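Local coordinates for ulvan Lyase-PL25 (Pseudoalteromonas sp. PLSV, PDB 5UAM), which cleaves ulvan, the sulfated cell-wall polysaccharide of green seaweeds, as a polysaccharide lyase of family PL25, at residues H181-Q191 / S202-R211. Numbering follows the deposited sequence.
Sequences HGAHRSDWVYQ and SPVSFLKHKR. With ZN (zinc ion), chain D; EDO (1,2-ethanediol), chain J; PO4 (phosphate ion), chain E.
The carboxylate of D187 accepts every side-chain hydrogen bond between 181-191 and 202-211. Its OD1 accepts from H209 twice: from backbone N at 3.0 Å, nearly straight at 171°, and from ring ND1 at 2.8 Å. The two donors come from opposite faces of the carboxylate plane. OD2 offers its anti lone pair to S205 OG, 2.8 Å away. A water, and a 1,2-ethanediol probably from the crystallisation liquor, link the same carboxylate to K208 NZ. An alanine in place of D187 would probably leave H209 ND1 and S205 OG without their acceptor and set the imidazole free to turn. H209 CG sits between its backbone N and carbonyl carbon (chi1 90°), which lays one ring face against R185 O and S186 N.

Backbone bonds pair strand 188-191 with 204-207 as an antiparallel hairpin within the beta-propeller. Y190 and V204 exchange N-H...O bonds both ways. Opposite W188 a classic beta bulge shifts the register by one: F206 and L207 both face it. F206 N gives a 2.8 Å bond to W188 O, while L207 N makes a weak one to the same oxygen. W188 N returns a bond to L207 O.

Apolar contacts follow the strands. V204 CB lies over one face of the Y190 ring, a CH-pi contact 3.8 Å from the centroid. W188 CB rests likewise over the F206 ring. P203 packs against V189 and Q191, and its CG meets the H181 ring at the edge.

Charged groups mark the other end. The NH1 atoms of R185 and R211 lie 3.7 Å apart, guanidinium planes 83° apart, and salt bridges from both to D244 probably offset the like charges. H184, next to R185, binds the structural zinc through ND1, with H240, C242 and H254. H184 NE2 hydrogen-bonds a phosphate, probably from the crystallisation liquor, which also meets the substrate-binding R180, H119 and Y222.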
loop_
_atom_site.group_PDB
_atom_site.type_symbol
_atom_site.label_atom_id
_atom_site.label_comp_id
_atom_site.label_asym_id
_atom_site.label_seq_id
_atom_site.Cartn_x
_atom_site.Cartn_y
_atom_site.Cartn_z
ATOM N N HIS A 181 -7.221 -10.988 -6.513
ATOM C CA HIS A 181 -7.228 -11.724 -7.783
ATOM C C HIS A 181 -8.438 -11.338 -8.643
ATOM O O HIS A 181 -9.300 -12.150 -8.990
ATOM C CB HIS A 181 -7.173 -13.225 -7.506
ATOM C CG HIS A 181 -6.793 -14.091 -8.672
ATOM N ND1 HIS A 181 -7.598 -14.257 -9.778
ATOM C CD2 HIS A 181 -5.756 -14.951 -8.840
ATOM C CE1 HIS A 181 -7.050 -15.142 -10.597
ATOM N NE2 HIS A 181 -5.919 -15.562 -10.060
ATOM N N GLY A 182 -8.501 -10.033 -8.955
ATOM C CA GLY A 182 -9.579 -9.487 -9.750
ATOM C C GLY A 182 -10.085 -8.179 -9.186
ATOM O O GLY A 182 -9.319 -7.459 -8.535
ATOM N N ALA A 183 -11.359 -7.888 -9.440
ATOM C CA ALA A 183 -12.018 -6.710 -8.885
ATOM C C ALA A 183 -12.671 -7.057 -7.542
ATOM O O ALA A 183 -12.182 -7.943 -6.844
ATOM C CB ALA A 183 -12.987 -6.144 -9.921
ATOM N N HIS A 184 -13.736 -6.356 -7.127
ATOM C CA HIS A 184 -14.216 -6.509 -5.745
ATOM C C HIS A 184 -14.532 -7.938 -5.371
ATOM O O HIS A 184 -14.282 -8.364 -4.231
ATOM C CB HIS A 184 -15.491 -5.731 -5.528
ATOM C CG HIS A 184 -15.265 -4.277 -5.401
ATOM N ND1 HIS A 184 -16.173 -3.441 -4.792
ATOM C CD2 HIS A 184 -14.239 -3.504 -5.810
ATOM C CE1 HIS A 184 -15.706 -2.204 -4.838
ATOM N NE2 HIS A 184 -14.534 -2.218 -5.443
ATOM N N ARG A 185 -15.182 -8.670 -6.267
ATOM C CA ARG A 185 -15.777 -9.939 -5.897
ATOM C C ARG A 185 -14.770 -11.031 -6.238
ATOM O O ARG A 185 -14.970 -11.875 -7.114
ATOM C CB ARG A 185 -17.141 -10.097 -6.557
ATOM C CG ARG A 185 -18.103 -9.042 -6.020
ATOM C CD ARG A 185 -19.514 -9.162 -6.563
ATOM N NE ARG A 185 -20.425 -8.359 -5.760
ATOM C CZ ARG A 185 -21.745 -8.406 -5.856
ATOM N NH1 ARG A 185 -22.330 -9.223 -6.730
ATOM N NH2 ARG A 185 -22.481 -7.641 -5.066
ATOM N N SER A 186 -13.666 -10.989 -5.488
ATOM C CA SER A 186 -12.501 -11.800 -5.783
ATOM C C SER A 186 -11.813 -12.206 -4.495
ATOM O O SER A 186 -11.830 -11.475 -3.500
ATOM C CB SER A 186 -11.471 -11.017 -6.609
ATOM O OG SER A 186 -12.039 -10.497 -7.801
ATOM N N ASP A 187 -11.173 -13.364 -4.537
ATOM C CA ASP A 187 -10.315 -13.750 -3.426
ATOM C C ASP A 187 -9.055 -12.893 -3.412
ATOM O O ASP A 187 -8.615 -12.366 -4.436
ATOM C CB ASP A 187 -9.859 -15.198 -3.572
ATOM C CG ASP A 187 -10.971 -16.234 -3.369
ATOM O OD1 ASP A 187 -12.176 -15.914 -3.196
ATOM O OD2 ASP A 187 -10.603 -17.432 -3.407
ATOM N N TRP A 188 -8.457 -12.761 -2.232
ATOM C CA TRP A 188 -7.082 -12.284 -2.106
ATOM C C TRP A 188 -6.163 -13.488 -2.078
ATOM O O TRP A 188 -6.496 -14.518 -1.477
ATOM C CB TRP A 188 -6.874 -11.427 -0.860
ATOM C CG TRP A 188 -7.422 -10.049 -1.043
ATOM C CD1 TRP A 188 -8.735 -9.714 -1.163
ATOM C CD2 TRP A 188 -6.683 -8.842 -1.184
ATOM N NE1 TRP A 188 -8.864 -8.366 -1.352
ATOM C CE2 TRP A 188 -7.623 -7.804 -1.352
ATOM C CE3 TRP A 188 -5.324 -8.533 -1.168
ATOM C CZ2 TRP A 188 -7.239 -6.467 -1.501
ATOM C CZ3 TRP A 188 -4.945 -7.160 -1.326
ATOM C CH2 TRP A 188 -5.906 -6.183 -1.481
ATOM N N VAL A 189 -5.021 -13.350 -2.738
ATOM C CA VAL A 189 -4.127 -14.463 -2.994
ATOM C C VAL A 189 -2.685 -14.012 -2.816
ATOM O O VAL A 189 -2.372 -12.821 -2.777
ATOM C CB VAL A 189 -4.286 -15.003 -4.428
ATOM C CG1 VAL A 189 -5.732 -15.388 -4.726
ATOM C CG2 VAL A 189 -3.790 -13.967 -5.431
ATOM N N TYR A 190 -1.795 -14.990 -2.804
ATOM C CA TYR A 190 -0.402 -14.732 -3.130
ATOM C C TYR A 190 0.064 -15.665 -4.234
ATOM O O TYR A 190 -0.488 -16.747 -4.444
ATOM C CB TYR A 190 0.519 -14.857 -1.909
ATOM C CG TYR A 190 0.637 -16.253 -1.327
ATOM C CD1 TYR A 190 1.516 -17.182 -1.855
ATOM C CD2 TYR A 190 -0.123 -16.646 -0.226
ATOM C CE1 TYR A 190 1.637 -18.457 -1.319
ATOM C CE2 TYR A 190 -0.004 -17.912 0.313
ATOM C CZ TYR A 190 0.880 -18.825 -0.226
ATOM O OH TYR A 190 0.980 -20.085 0.336
ATOM N N GLN A 191 1.094 -15.206 -4.959
ATOM C CA GLN A 191 1.880 -16.071 -5.819
ATOM C C GLN A 191 3.316 -16.071 -5.332
ATOM O O GLN A 191 3.877 -15.016 -5.014
ATOM C CB GLN A 191 1.819 -15.641 -7.288
ATOM C CG GLN A 191 0.469 -15.859 -7.936
ATOM C CD GLN A 191 0.480 -15.657 -9.422
ATOM O OE1 GLN A 191 0.088 -14.596 -9.941
ATOM N NE2 GLN A 191 0.930 -16.676 -10.129
ATOM N N SER A 202 1.039 -21.162 -8.932
ATOM C CA SER A 202 -0.343 -20.734 -9.050
ATOM C C SER A 202 -0.788 -19.998 -7.786
ATOM O O SER A 202 -0.291 -20.273 -6.683
ATOM C CB SER A 202 -1.258 -21.930 -9.288
ATOM O OG SER A 202 -0.993 -22.497 -10.563
ATOM N N PRO A 203 -1.735 -19.075 -7.918
ATOM C CA PRO A 203 -2.211 -18.338 -6.743
ATOM C C PRO A 203 -2.765 -19.247 -5.659
ATOM O O PRO A 203 -3.440 -20.252 -5.923
ATOM C CB PRO A 203 -3.301 -17.431 -7.319
ATOM C CG PRO A 203 -2.907 -17.232 -8.750
ATOM C CD PRO A 203 -2.313 -18.540 -9.165
ATOM N N VAL A 204 -2.504 -18.830 -4.422
ATOM C CA VAL A 204 -3.042 -19.451 -3.216
ATOM C C VAL A 204 -3.976 -18.436 -2.563
ATOM O O VAL A 204 -3.549 -17.322 -2.203
ATOM C CB VAL A 204 -1.905 -19.808 -2.246
ATOM C CG1 VAL A 204 -2.459 -20.371 -0.942
ATOM C CG2 VAL A 204 -0.949 -20.793 -2.874
ATOM N N SER A 205 -5.257 -18.811 -2.421
ATOM C CA SER A 205 -6.253 -17.924 -1.825
ATOM C C SER A 205 -6.127 -17.911 -0.308
ATOM O O SER A 205 -6.157 -18.968 0.326
ATOM C CB SER A 205 -7.677 -18.360 -2.167
ATOM O OG SER A 205 -7.956 -18.193 -3.539
ATOM N N PHE A 206 -6.042 -16.712 0.283
ATOM C CA PHE A 206 -6.022 -16.588 1.738
ATOM C C PHE A 206 -7.218 -15.844 2.325
ATOM O O PHE A 206 -7.500 -16.011 3.523
ATOM C CB PHE A 206 -4.687 -16.015 2.264
ATOM C CG PHE A 206 -4.441 -14.575 1.902
ATOM C CD1 PHE A 206 -3.781 -14.227 0.728
ATOM C CD2 PHE A 206 -4.862 -13.563 2.744
ATOM C CE1 PHE A 206 -3.562 -12.909 0.409
ATOM C CE2 PHE A 206 -4.644 -12.246 2.435
ATOM C CZ PHE A 206 -3.994 -11.914 1.257
ATOM N N LEU A 207 -7.973 -15.102 1.523
ATOM C CA LEU A 207 -9.243 -14.526 1.953
ATOM C C LEU A 207 -10.289 -14.853 0.902
ATOM O O LEU A 207 -10.056 -14.654 -0.292
ATOM C CB LEU A 207 -9.187 -13.012 2.142
ATOM C CG LEU A 207 -8.468 -12.574 3.423
ATOM C CD1 LEU A 207 -8.100 -11.088 3.345
ATOM C CD2 LEU A 207 -9.331 -12.839 4.643
ATOM N N LYS A 208 -11.424 -15.369 1.354
ATOM C CA LYS A 208 -12.487 -15.867 0.487
ATOM C C LYS A 208 -13.545 -14.809 0.202
ATOM O O LYS A 208 -14.125 -14.235 1.130
ATOM C CB LYS A 208 -13.181 -17.017 1.215
ATOM C CG LYS A 208 -14.366 -17.629 0.482
ATOM C CD LYS A 208 -13.894 -18.405 -0.736
ATOM C CE LYS A 208 -15.004 -19.282 -1.237
ATOM N NZ LYS A 208 -14.565 -20.091 -2.415
ATOM N N HIS A 209 -13.868 -14.625 -1.074
ATOM C CA HIS A 209 -15.092 -13.940 -1.466
ATOM C C HIS A 209 -16.181 -14.971 -1.728
ATOM O O HIS A 209 -15.915 -16.081 -2.198
ATOM C CB HIS A 209 -14.883 -13.081 -2.724
ATOM C CG HIS A 209 -15.137 -13.809 -4.009
ATOM N ND1 HIS A 209 -14.205 -14.641 -4.600
ATOM C CD2 HIS A 209 -16.229 -13.848 -4.810
ATOM C CE1 HIS A 209 -14.710 -15.149 -5.707
ATOM N NE2 HIS A 209 -15.936 -14.682 -5.861
ATOM N N LYS A 210 -17.423 -14.602 -1.426
ATOM C CA LYS A 210 -18.564 -15.498 -1.585
ATOM C C LYS A 210 -19.839 -14.729 -1.269
ATOM O O LYS A 210 -19.791 -13.661 -0.655
ATOM C CB LYS A 210 -18.482 -16.730 -0.669
ATOM C CG LYS A 210 -18.322 -16.390 0.835
ATOM C CD LYS A 210 -18.411 -17.663 1.673
ATOM C CE LYS A 210 -18.054 -17.432 3.130
ATOM N NZ LYS A 210 -19.004 -16.507 3.797
ATOM N N ARG A 211 -20.969 -15.277 -1.708
ATOM C CA ARG A 211 -22.253 -14.666 -1.396
ATOM C C ARG A 211 -22.528 -14.794 0.090
ATOM O O ARG A 211 -22.287 -15.843 0.695
ATOM C CB ARG A 211 -23.399 -15.369 -2.127
ATOM C CG ARG A 211 -23.314 -15.412 -3.646
ATOM C CD ARG A 211 -23.670 -14.091 -4.317
ATOM N NE ARG A 211 -24.810 -13.404 -3.712
ATOM C CZ ARG A 211 -25.246 -12.208 -4.096
ATOM N NH1 ARG A 211 -24.657 -11.563 -5.100
ATOM N NH2 ARG A 211 -26.276 -11.653 -3.474
HETATM ZN ZN ZN D . -17.955 -3.832 -3.828
HETATM C C1 EDO J . -13.346 -18.536 -5.485
HETATM O O1 EDO J . -13.869 -18.050 -4.237
HETATM C C2 EDO J . -14.425 -19.323 -6.220
HETATM O O2 EDO J . -15.554 -18.471 -6.447
HETATM P P PO4 E . -11.454 -0.769 -5.952
HETATM O O1 PO4 E . -12.910 -0.388 -6.133
HETATM O O2 PO4 E . -11.297 -1.674 -4.800
HETATM O O3 PO4 E . -10.733 0.533 -5.694
HETATM O O4 PO4 E . -10.992 -1.464 -7.228
HETATM O O HOH W 1 -11.481 -19.961 -2.702
#